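Local structure of Esterase/lipase (Lactobacillus rhamnosus, 4N5H) at residues 90-95 with 296-301; 124-129 with 135-140; 158-163 with 175-180; 181-186 with 280-285. The protein probably hydrolyses carboxylic esters as an esterase of the alpha/beta-hydrolase fold, perhaps also transferring acyl groups to other acceptors. The protein carries 1 engineered substitution. One frame throughout, in Å; residues are numbered along the deposited sequence. Where two conformers were deposited one is given.

Interaction 1. Residues 90-95 with 296-301; sequences RYLASQ and EMLRTF
Leu92, near the C-terminal end of helix 86-94, reaches across to Met297 and Leu298 of helix 288-311. Its CD2 methyl does most of the touching: it lies 3.8 Å from Met297 CE and 3.9 Å from Leu298 CD1, while CD1 of the same residue only grazes the methionine methyl. The Met297 chain is extended through its first two torsions and bends at the last, chi3 72°, which swings CE round to meet the leucine at about a right angle. Ser94 turns back on its own helix, OG donating to Tyr91 O. Gln95 follows as the helix gives way to loop. Its CB rests 3.9 Å from Leu298 CD1, and that one methyl is thus shared between Leu92 and Gln95. Beyond CG the chain bends, chi2 -50°, and the amide is gripped at both ends: NE2 donates in the amide plane to Ser94 OG (3.1 Å, 161°), while OE1 accepts from a water at 2.8 Å that in turn accepts from Arg299 NH1. With the chain of Gln95 cut back to an alanine, Ser94 OG is likely to lose this donor, Arg299 its water link, and Leu298 CD1 the part of its contact made by CG. Arg299 has further partners in Asp302 and Tyr97. The apolar core of the contact is buried and continues onto the sheet, with Met297 on Leu141 and Thr143 of strand 140-145 and on Ala181 of strand 179-183; helix 288-311 thus touches helix 86-94 with one part of its surface and packs on these strands with another.

Interaction 2. Residues 124-129 with 135-140; sequences RWLSHF and FDLDHV
Leu126 holds CG anti to its own nitrogen, chi1 -164°, and Phe135 holds CG beside the nitrogen, chi1 -74°; together these settings carry Leu126 CD1 over the phenylalanine ring. This methyl sits 3.8 Å from the centroid of the Phe135 ring and only 7° off the ring normal, a CH-pi contact over the middle of the face. The second methyl is divided between two partners: Leu126 CD2 lies 4.0 Å from Leu137 CD2 and also near the rim of Phe135. Leu137 turns its other methyl to the helix backbone, where CD1 comes within 3.6 Å of both Leu126 O and Ser127 CA. Helix 112-129 is in this way pressed against the short strand 135-136 that follows it, and Ile70 and Met100 of neighbouring strands extend the same apolar patch. Trimming the Phe135 ring to an alanine is likely to strip Leu126 CD1 of the face it lies on and open a gap between helix and strand. Past the strand the chain turns a corner held by Asp136: OD1 accepts from Asp138 N in an Asx turn, and OD2 accepts from His139 ND1 at 2.8 Å, in the histidine ring plane. No hydrogen bond crosses the contact, which rests mainly on apolar side chains; this implies that the fit of methyls to the ring and to the helix backbone holds it, while polar groups fix the corner separately.

Interaction 3. Residues 158-163 with 175-180; sequences IQQSAE and FNFTLV
Gln159 and Gln160 are the central residues of a type I beta turn, Ile158 to Ser161, that joins helix 147-158 to helix 162-168 in this alpha/beta-hydrolase fold, and both come close to Phe177 on the loop leading into strand 179-183. The turn is closed by Ser161 N donating to Ile158 O, and Ser161, at the N-cap position, caps the next helix through Leu164 N. Gln159 extends its CG anti to the backbone nitrogen, chi1 169°, then bends at chi2; the aliphatic part of the chain thereby passes the Phe177 ring, CB lying 3.9 Å and CG 4.0 Å from CE1. The amide and ring planes stand 60° apart, so this is no stack. At the end of the chain, Gln159 NE2 donates to Val173 O; Phe175 O is also near, but the angle is too poor for a hydrogen bond. Phe175 and Phe177 both continue onto Val140 of strand 140-145, and Gln159 onto Phe120 of helix 112-129, so the contact adjoins both that strand and that helix. Gln160 bends back toward the end of helix 147-158, NE2 donating to Ala156 O, and bridges the two segments through solvent: one water accepts from Gln160 NE2 at 2.8 Å and from the backbone nitrogen, Phe177 N, at 3.0 Å.

Interaction 4. Residues 181-186 with 280-285; sequences ALVCPV and FNVQHW
Val183 makes the apolar part of this contact with Val282, its CG1 lying 4.2 Å from Val282 CG2, so that the last residue of strand 179-183 looks onto the short helix 280-283. Each valine sets CG1 anti to its backbone nitrogen, and the two side chains meet through single methyls. The second kind of contact sets a methyl against an amide. Val183 CG1 approaches Asn281 OD1 to 3.3 Å, while CG2 lies 4.0 Å from ND2 of the same amide, the two side chains coming from opposite directions; the valine thus spans both polar atoms without any hydrogen bond passing between the segments. Asn281 CG takes the crowded position between backbone nitrogen and carbonyl carbon, chi1 62°, and its ND2 donates to Asn294 OD1 of helix 288-311, which helps to fix the rotation of the amide. In the alpha/beta-hydrolase fold strand 179-183 lies parallel to strand 140-145, whose C-terminal end, next to Val183, leads into what is probably the nucleophile elbow at Ser146. Just beyond Val183 the chain leaves the strand at Cys184, whose backbone takes left-handed phi/psi values (43°/55°) and whose side chain touches Asp243 and His278, the probable acid and base of a Ser-His-Asp triad. Among backbone bonds, His284 N donates to Phe280 O at 2.9 Å, closing the helical turn that carries Asn281 and Val282. His284 NE2 is hydrogen-bonded to Glu40 OE1 of a neighbouring subunit.

From the N terminus, helix 86-94 opens the widest loop: interaction 1 closes it only at helix 288-311, more than 200 residues on, and the other three contacts are nested inside. These run in series without crossing. Interaction 2 closes a tight connection from helix 112-129 to strand 135-136; interaction 3 closes the excursion from the end of helix 147-158 to the loop leading into strand 179-183; interaction 4 takes the end of that same strand to helix 280-283. Interactions 2 and 3 meet where Val140 reaches Thr178, just before strand 179-183, probably through a hydrogen bond, and Phe301 of interaction 1 packs against both. Tyr91 and Met297 reach Trp285 and Ala181 of interaction 4, respectively.

Interaction 1. Residues 90-95 with 296-301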
# COMPACT_ATOMS: atom_id res chain seq x y z
N ARG A 90 -13.79 13.06 -3.83
CA ARG A 90 -12.67 13.45 -4.69
C ARG A 90 -13.14 13.69 -6.11
O ARG A 90 -12.70 14.65 -6.80
CB ARG A 90 -11.62 12.34 -4.73
CG ARG A 90 -10.85 12.11 -3.43
CD ARG A 90 -10.10 10.77 -3.44
NE ARG A 90 -9.25 10.72 -2.25
CZ ARG A 90 -8.96 9.58 -1.55
NH1 ARG A 90 -9.35 8.39 -1.92
NH2 ARG A 90 -8.19 9.66 -0.49
N TYR A 91 -14.02 12.81 -6.60
CA TYR A 91 -14.53 13.02 -7.96
C TYR A 91 -15.19 14.41 -8.10
O TYR A 91 -14.90 15.18 -9.02
CB TYR A 91 -15.51 11.93 -8.49
CG TYR A 91 -15.98 12.32 -9.84
CD1 TYR A 91 -15.12 12.20 -10.97
CD2 TYR A 91 -17.26 12.85 -10.03
CE1 TYR A 91 -15.54 12.64 -12.20
CE2 TYR A 91 -17.64 13.29 -11.30
CZ TYR A 91 -16.77 13.20 -12.34
OH TYR A 91 -17.16 13.59 -13.62
N LEU A 92 -16.08 14.71 -7.20
CA LEU A 92 -16.74 16.01 -7.31
C LEU A 92 -15.73 17.14 -7.25
O LEU A 92 -15.80 18.09 -8.03
CB LEU A 92 -17.82 16.13 -6.24
CG LEU A 92 -18.90 15.09 -6.19
CD1 LEU A 92 -19.81 15.30 -4.99
CD2 LEU A 92 -19.65 15.10 -7.56
N ALA A 93 -14.77 17.08 -6.32
CA ALA A 93 -13.73 18.12 -6.21
C ALA A 93 -12.91 18.26 -7.50
O ALA A 93 -12.58 19.38 -7.91
CB ALA A 93 -12.76 17.80 -5.03
N SER A 94 -12.66 17.14 -8.15
CA SER A 94 -11.85 17.14 -9.37
C SER A 94 -12.52 17.94 -10.51
O SER A 94 -11.81 18.35 -11.45
CB SER A 94 -11.55 15.70 -9.88
OG SER A 94 -12.68 15.12 -10.53
N GLN A 95 -13.80 18.13 -10.42
CA GLN A 95 -14.61 18.90 -11.37
C GLN A 95 -14.58 20.39 -11.10
O GLN A 95 -15.23 21.14 -11.90
CB GLN A 95 -16.00 18.31 -11.48
CG GLN A 95 -16.08 16.88 -11.94
CD GLN A 95 -15.27 16.68 -13.21
OE1 GLN A 95 -15.67 17.16 -14.26
NE2 GLN A 95 -14.17 15.98 -13.12
N GLU A 296 -24.52 15.46 -14.18
CA GLU A 296 -25.84 16.05 -14.33
C GLU A 296 -26.25 16.82 -13.08
O GLU A 296 -26.81 17.92 -13.12
CB GLU A 296 -26.85 15.01 -14.72
CG GLU A 296 -28.21 15.61 -15.00
CD GLU A 296 -29.09 14.66 -15.87
OE1 GLU A 296 -28.54 13.87 -16.68
OE2 GLU A 296 -30.34 14.73 -15.66
N MET A 297 -25.94 16.25 -11.93
CA MET A 297 -26.09 16.95 -10.64
C MET A 297 -25.31 18.26 -10.58
O MET A 297 -25.88 19.31 -10.18
CB MET A 297 -25.73 16.02 -9.51
CG MET A 297 -25.82 16.66 -8.13
SD MET A 297 -25.22 15.62 -6.79
CE MET A 297 -23.41 15.67 -7.08
N LEU A 298 -24.05 18.23 -10.95
CA LEU A 298 -23.18 19.42 -10.85
C LEU A 298 -23.68 20.47 -11.86
O LEU A 298 -23.69 21.69 -11.54
CB LEU A 298 -21.72 19.11 -11.08
CG LEU A 298 -21.15 18.25 -9.92
CD1 LEU A 298 -19.75 17.81 -10.38
CD2 LEU A 298 -21.10 18.98 -8.58
N ARG A 299 -24.15 19.99 -13.01
CA ARG A 299 -24.69 20.97 -14.00
C ARG A 299 -26.01 21.60 -13.55
O ARG A 299 -26.24 22.80 -13.85
CB ARG A 299 -24.84 20.37 -15.38
CG ARG A 299 -23.54 20.02 -16.07
CD ARG A 299 -22.49 21.13 -16.13
NE ARG A 299 -21.56 21.34 -14.97
CZ ARG A 299 -20.45 20.65 -14.76
NH1 ARG A 299 -20.16 19.63 -15.61
NH2 ARG A 299 -19.63 20.91 -13.74
N THR A 300 -26.87 20.86 -12.85
CA THR A 300 -28.08 21.40 -12.32
C THR A 300 -27.71 22.48 -11.30
O THR A 300 -28.31 23.60 -11.27
CB THR A 300 -28.90 20.29 -11.69
OG1 THR A 300 -29.20 19.33 -12.69
CG2 THR A 300 -30.21 20.80 -11.04
N PHE A 301 -26.75 22.14 -10.44
CA PHE A 301 -26.24 23.07 -9.42
C PHE A 301 -25.73 24.35 -10.08
O PHE A 301 -26.03 25.45 -9.65
CB PHE A 301 -25.12 22.35 -8.61
CG PHE A 301 -24.34 23.19 -7.65
CD1 PHE A 301 -24.94 24.16 -6.88
CD2 PHE A 301 -23.00 22.88 -7.40
CE1 PHE A 301 -24.21 24.84 -5.94
CE2 PHE A 301 -22.25 23.57 -6.43
CZ PHE A 301 -22.86 24.59 -5.73
O HOH W 1 -17.38 19.27 -14.81

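Interaction 2. Residues 124-129 with 135-140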
# COMPACT_ATOMS: atom_id res chain seq x y z
N ARG A 124 -21.64 24.98 10.54
CA ARG A 124 -21.20 26.13 11.24
C ARG A 124 -19.69 26.32 11.18
O ARG A 124 -19.21 27.40 10.92
CB ARG A 124 -21.67 26.15 12.69
CG ARG A 124 -21.59 27.54 13.32
CD ARG A 124 -22.40 27.65 14.67
NE ARG A 124 -23.63 26.83 14.60
CZ ARG A 124 -24.77 27.20 14.01
NH1 ARG A 124 -24.91 28.44 13.56
NH2 ARG A 124 -25.76 26.32 13.91
N TRP A 125 -18.93 25.25 11.41
CA TRP A 125 -17.51 25.30 11.21
C TRP A 125 -17.15 25.81 9.82
O TRP A 125 -16.32 26.71 9.65
CB TRP A 125 -16.92 23.91 11.43
CG TRP A 125 -15.41 23.91 11.46
CD1 TRP A 125 -14.59 24.00 12.55
CD2 TRP A 125 -14.55 23.79 10.34
NE1 TRP A 125 -13.29 23.96 12.19
CE2 TRP A 125 -13.22 23.76 10.84
CE3 TRP A 125 -14.77 23.63 8.97
CZ2 TRP A 125 -12.12 23.70 9.99
CZ3 TRP A 125 -13.66 23.52 8.16
CH2 TRP A 125 -12.37 23.60 8.66
N LEU A 126 -17.78 25.24 8.82
CA LEU A 126 -17.47 25.65 7.45
C LEU A 126 -17.83 27.14 7.23
O LEU A 126 -17.14 27.86 6.47
CB LEU A 126 -18.20 24.74 6.44
CG LEU A 126 -17.67 24.80 4.99
CD1 LEU A 126 -16.28 24.22 4.86
CD2 LEU A 126 -18.63 23.99 4.09
N SER A 127 -18.91 27.60 7.83
CA SER A 127 -19.27 29.01 7.66
C SER A 127 -18.20 29.91 8.25
O SER A 127 -18.02 30.99 7.77
CB SER A 127 -20.65 29.31 8.31
OG SER A 127 -20.56 29.36 9.71
N HIS A 128 -17.47 29.50 9.29
CA HIS A 128 -16.41 30.28 9.93
C HIS A 128 -15.08 30.17 9.16
O HIS A 128 -14.33 31.17 9.04
CB HIS A 128 -16.17 29.80 11.37
CG HIS A 128 -17.34 30.00 12.26
ND1 HIS A 128 -17.56 29.25 13.42
CD2 HIS A 128 -18.42 30.76 12.10
CE1 HIS A 128 -18.64 29.70 14.02
NE2 HIS A 128 -19.19 30.61 13.23
N PHE A 129 -14.73 28.96 8.71
CA PHE A 129 -13.40 28.64 8.23
C PHE A 129 -13.28 28.32 6.77
O PHE A 129 -12.19 28.23 6.20
CB PHE A 129 -12.79 27.53 9.16
CG PHE A 129 -12.81 27.91 10.59
CD1 PHE A 129 -13.62 27.26 11.45
CD2 PHE A 129 -12.11 29.01 11.04
CE1 PHE A 129 -13.77 27.63 12.78
CE2 PHE A 129 -12.22 29.39 12.37
CZ PHE A 129 -13.05 28.69 13.25
N PHE A 135 -13.71 27.93 -0.03
CA PHE A 135 -15.11 27.64 -0.21
C PHE A 135 -15.93 28.91 -0.51
O PHE A 135 -15.98 29.85 0.32
CB PHE A 135 -15.70 27.00 1.07
CG PHE A 135 -15.27 25.57 1.26
CD1 PHE A 135 -13.95 25.25 1.62
CD2 PHE A 135 -16.13 24.50 0.95
CE1 PHE A 135 -13.51 23.93 1.69
CE2 PHE A 135 -15.70 23.20 0.95
CZ PHE A 135 -14.40 22.91 1.34
N ASP A 136 -16.65 28.84 -1.64
CA ASP A 136 -17.65 29.84 -1.95
C ASP A 136 -18.94 29.44 -1.37
O ASP A 136 -19.58 28.46 -1.87
CB ASP A 136 -17.71 29.99 -3.48
CG ASP A 136 -18.91 30.81 -3.95
OD1 ASP A 136 -19.59 31.47 -3.13
OD2 ASP A 136 -19.14 30.68 -5.15
N LEU A 137 -19.35 30.05 -0.27
CA LEU A 137 -20.58 29.68 0.36
C LEU A 137 -21.85 30.42 -0.14
O LEU A 137 -22.91 30.23 0.41
CB LEU A 137 -20.43 29.85 1.85
CG LEU A 137 -19.38 28.92 2.50
CD1 LEU A 137 -19.32 29.22 4.02
CD2 LEU A 137 -19.72 27.42 2.26
N ASP A 138 -21.71 31.18 -1.22
CA ASP A 138 -22.89 31.74 -1.88
C ASP A 138 -23.56 30.73 -2.79
O ASP A 138 -24.74 30.88 -3.16
CB ASP A 138 -22.51 32.99 -2.65
CG ASP A 138 -22.20 34.18 -1.73
OD1 ASP A 138 -22.68 34.19 -0.56
OD2 ASP A 138 -21.47 35.01 -2.19
N HIS A 139 -22.82 29.68 -3.15
CA HIS A 139 -23.30 28.65 -4.02
C HIS A 139 -22.96 27.34 -3.37
O HIS A 139 -21.80 26.91 -3.45
CB HIS A 139 -22.63 28.75 -5.32
CG HIS A 139 -22.78 30.09 -6.01
ND1 HIS A 139 -21.73 30.98 -6.08
CD2 HIS A 139 -23.87 30.74 -6.53
CE1 HIS A 139 -22.13 32.12 -6.64
NE2 HIS A 139 -23.40 31.98 -6.97
N VAL A 140 -24.01 26.68 -2.84
CA VAL A 140 -23.83 25.48 -1.98
C VAL A 140 -24.75 24.38 -2.47
O VAL A 140 -25.97 24.50 -2.47
CB VAL A 140 -24.05 25.74 -0.50
CG1 VAL A 140 -23.85 24.46 0.36
CG2 VAL A 140 -23.11 26.84 -0.01

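Interaction 3. Residues 158-163 with 175-180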
# COMPACT_ATOMS: atom_id res chain seq x y z
N ILE A 158 -34.80 22.03 8.36
CA ILE A 158 -34.44 22.65 9.65
C ILE A 158 -33.79 23.99 9.43
O ILE A 158 -34.07 24.95 10.15
CB ILE A 158 -33.58 21.73 10.52
CG1 ILE A 158 -34.33 20.45 10.88
CG2 ILE A 158 -33.08 22.44 11.78
CD1 ILE A 158 -33.46 19.30 11.28
N GLN A 159 -32.93 24.13 8.45
CA GLN A 159 -32.29 25.37 8.18
C GLN A 159 -33.29 26.50 7.86
O GLN A 159 -32.93 27.66 8.02
CB GLN A 159 -31.26 25.16 7.05
CG GLN A 159 -30.66 26.41 6.45
CD GLN A 159 -29.75 27.19 7.38
OE1 GLN A 159 -29.37 26.72 8.43
NE2 GLN A 159 -29.34 28.38 6.94
N GLN A 160 -34.50 26.17 7.37
CA GLN A 160 -35.44 27.19 7.00
C GLN A 160 -36.42 27.53 8.14
O GLN A 160 -37.26 28.41 7.98
CB GLN A 160 -36.29 26.72 5.83
CG GLN A 160 -35.63 26.06 4.75
CD GLN A 160 -34.38 26.73 4.32
OE1 GLN A 160 -34.25 27.98 4.37
NE2 GLN A 160 -33.36 25.86 3.87
N SER A 161 -36.41 26.79 9.24
CA SER A 161 -37.51 26.83 10.21
C SER A 161 -37.03 27.08 11.63
O SER A 161 -36.35 26.25 12.27
CB SER A 161 -38.26 25.53 10.24
OG SER A 161 -39.12 25.39 11.37
N ALA A 162 -37.41 28.24 12.20
CA ALA A 162 -37.05 28.54 13.60
C ALA A 162 -37.60 27.48 14.58
O ALA A 162 -36.90 27.05 15.53
CB ALA A 162 -37.63 29.90 14.01
N GLU A 163 -38.81 27.01 14.34
CA GLU A 163 -39.41 26.04 15.20
C GLU A 163 -38.61 24.70 15.18
O GLU A 163 -38.45 24.03 16.21
CB GLU A 163 -40.85 25.76 14.78
CG GLU A 163 -41.57 24.75 15.67
N PHE A 175 -25.45 30.61 5.63
CA PHE A 175 -25.46 30.42 4.20
C PHE A 175 -26.67 29.59 3.91
O PHE A 175 -27.29 29.11 4.83
CB PHE A 175 -24.15 29.84 3.68
CG PHE A 175 -23.75 28.48 4.24
CD1 PHE A 175 -24.26 27.28 3.68
CD2 PHE A 175 -22.91 28.37 5.32
CE1 PHE A 175 -23.89 26.04 4.18
CE2 PHE A 175 -22.48 27.11 5.81
CZ PHE A 175 -22.96 25.94 5.22
N ASN A 176 -27.04 29.51 2.62
CA ASN A 176 -28.26 28.80 2.23
C ASN A 176 -27.81 27.66 1.31
O ASN A 176 -26.70 27.70 0.78
CB ASN A 176 -29.16 29.71 1.37
CG ASN A 176 -29.54 31.06 2.06
OD1 ASN A 176 -30.14 31.08 3.13
ND2 ASN A 176 -29.20 32.20 1.38
N PHE A 177 -28.69 26.74 1.00
CA PHE A 177 -28.46 25.67 0.03
C PHE A 177 -29.05 26.05 -1.31
O PHE A 177 -30.27 26.42 -1.39
CB PHE A 177 -29.07 24.37 0.51
CG PHE A 177 -28.68 24.01 1.91
CD1 PHE A 177 -29.61 23.79 2.88
CD2 PHE A 177 -27.33 23.93 2.22
CE1 PHE A 177 -29.22 23.49 4.20
CE2 PHE A 177 -26.95 23.58 3.51
CZ PHE A 177 -27.88 23.40 4.50
N THR A 178 -28.23 26.06 -2.34
CA THR A 178 -28.64 26.31 -3.70
C THR A 178 -29.47 25.16 -4.30
O THR A 178 -30.45 25.37 -5.03
CB THR A 178 -27.38 26.59 -4.56
OG1 THR A 178 -26.64 27.63 -3.95
CG2 THR A 178 -27.74 27.00 -5.98
N LEU A 179 -29.10 23.94 -3.95
CA LEU A 179 -29.72 22.75 -4.43
C LEU A 179 -29.50 21.67 -3.36
O LEU A 179 -28.41 21.66 -2.77
CB LEU A 179 -29.03 22.28 -5.71
CG LEU A 179 -29.51 20.96 -6.33
CD1 LEU A 179 -31.02 20.87 -6.68
CD2 LEU A 179 -28.70 20.66 -7.63
N VAL A 180 -30.45 20.81 -3.17
CA VAL A 180 -30.33 19.66 -2.29
C VAL A 180 -30.55 18.42 -3.15
O VAL A 180 -31.64 18.14 -3.66
CB VAL A 180 -31.30 19.70 -1.16
CG1 VAL A 180 -31.09 18.54 -0.25
CG2 VAL A 180 -31.18 20.96 -0.34
O HOH W 2 -31.11 29.09 4.23
O HOH W 3 -31.21 27.15 2.53

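Interaction 4. Residues 181-186 with 280-285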
# COMPACT_ATOMS: atom_id res chain seq x y z
N ALA A 181 -29.47 17.63 -3.29
CA ALA A 181 -29.48 16.42 -4.13
C ALA A 181 -29.46 15.16 -3.26
O ALA A 181 -28.56 14.97 -2.43
CB ALA A 181 -28.33 16.37 -5.06
N LEU A 182 -30.50 14.37 -3.41
CA LEU A 182 -30.67 13.15 -2.59
C LEU A 182 -30.43 11.95 -3.45
O LEU A 182 -31.10 11.78 -4.47
CB LEU A 182 -32.04 13.12 -1.98
CG LEU A 182 -32.49 14.37 -1.22
CD1 LEU A 182 -33.94 14.23 -0.77
CD2 LEU A 182 -31.58 14.75 -0.10
N VAL A 183 -29.53 11.09 -3.05
CA VAL A 183 -29.22 9.90 -3.81
C VAL A 183 -29.80 8.68 -3.06
O VAL A 183 -29.32 8.34 -2.00
CB VAL A 183 -27.67 9.69 -4.02
CG1 VAL A 183 -27.32 8.40 -4.75
CG2 VAL A 183 -27.10 10.86 -4.78
N CYS A 184 -30.77 8.01 -3.66
CA CYS A 184 -31.47 6.88 -3.07
C CYS A 184 -31.80 7.12 -1.59
O CYS A 184 -31.45 6.34 -0.72
CB CYS A 184 -30.67 5.55 -3.17
SG CYS A 184 -30.26 5.12 -4.89
N PRO A 185 -32.50 8.24 -1.33
CA PRO A 185 -32.70 8.57 0.07
C PRO A 185 -33.66 7.60 0.76
O PRO A 185 -34.54 7.04 0.11
CB PRO A 185 -33.37 9.93 0.03
CG PRO A 185 -34.05 9.93 -1.27
CD PRO A 185 -33.06 9.26 -2.21
N VAL A 186 -33.49 7.47 2.07
CA VAL A 186 -34.48 6.84 2.96
C VAL A 186 -35.20 7.93 3.74
O VAL A 186 -35.08 8.05 4.93
CB VAL A 186 -33.83 5.75 3.77
CG1 VAL A 186 -34.92 4.95 4.51
CG2 VAL A 186 -33.17 4.81 2.76
N PHE A 280 -25.25 3.59 -6.50
CA PHE A 280 -24.15 3.12 -7.38
C PHE A 280 -23.22 4.25 -7.77
O PHE A 280 -22.02 4.04 -7.87
CB PHE A 280 -24.70 2.42 -8.67
CG PHE A 280 -25.24 3.41 -9.66
CD1 PHE A 280 -24.40 4.05 -10.57
CD2 PHE A 280 -26.63 3.75 -9.68
CE1 PHE A 280 -24.93 5.03 -11.44
CE2 PHE A 280 -27.15 4.66 -10.55
CZ PHE A 280 -26.29 5.34 -11.46
N ASN A 281 -23.78 5.43 -7.90
CA ASN A 281 -22.98 6.62 -8.35
C ASN A 281 -22.04 7.22 -7.33
O ASN A 281 -21.13 7.97 -7.65
CB ASN A 281 -23.87 7.67 -8.98
CG ASN A 281 -24.88 8.21 -8.03
OD1 ASN A 281 -25.73 7.43 -7.53
ND2 ASN A 281 -24.75 9.44 -7.65
N VAL A 282 -22.29 6.88 -6.10
CA VAL A 282 -21.43 7.17 -4.96
C VAL A 282 -20.34 6.06 -4.76
O VAL A 282 -19.14 6.34 -4.51
CB VAL A 282 -22.23 7.27 -3.67
CG1 VAL A 282 -21.34 7.54 -2.44
CG2 VAL A 282 -23.22 8.44 -3.78
N GLN A 283 -20.76 4.81 -4.88
CA GLN A 283 -19.83 3.69 -4.70
C GLN A 283 -18.86 3.47 -5.84
O GLN A 283 -17.74 3.06 -5.56
CB GLN A 283 -20.59 2.39 -4.46
CG GLN A 283 -21.36 2.43 -3.19
CD GLN A 283 -22.11 1.09 -2.94
OE1 GLN A 283 -22.42 0.32 -3.86
NE2 GLN A 283 -22.23 0.78 -1.61
N HIS A 284 -19.23 3.82 -7.08
CA HIS A 284 -18.36 3.68 -8.26
C HIS A 284 -18.42 4.90 -9.13
O HIS A 284 -19.11 4.95 -10.21
CB HIS A 284 -18.80 2.47 -9.05
CG HIS A 284 -18.31 1.19 -8.46
ND1 HIS A 284 -17.01 0.77 -8.62
CD2 HIS A 284 -18.87 0.36 -7.59
CE1 HIS A 284 -16.83 -0.34 -7.90
NE2 HIS A 284 -17.95 -0.59 -7.26
N TRP A 285 -17.67 5.92 -8.70
CA TRP A 285 -17.58 7.17 -9.47
C TRP A 285 -17.17 6.98 -10.89
O TRP A 285 -17.53 7.77 -11.75
CB TRP A 285 -16.60 8.13 -8.77
CG TRP A 285 -15.19 7.74 -8.93
CD1 TRP A 285 -14.49 6.86 -8.17
CD2 TRP A 285 -14.33 8.07 -10.04
NE1 TRP A 285 -13.24 6.66 -8.73
CE2 TRP A 285 -13.10 7.43 -9.82
CE3 TRP A 285 -14.45 8.95 -11.11
CZ2 TRP A 285 -12.04 7.57 -10.67
CZ3 TRP A 285 -13.44 9.03 -11.96
CH2 TRP A 285 -12.22 8.37 -11.77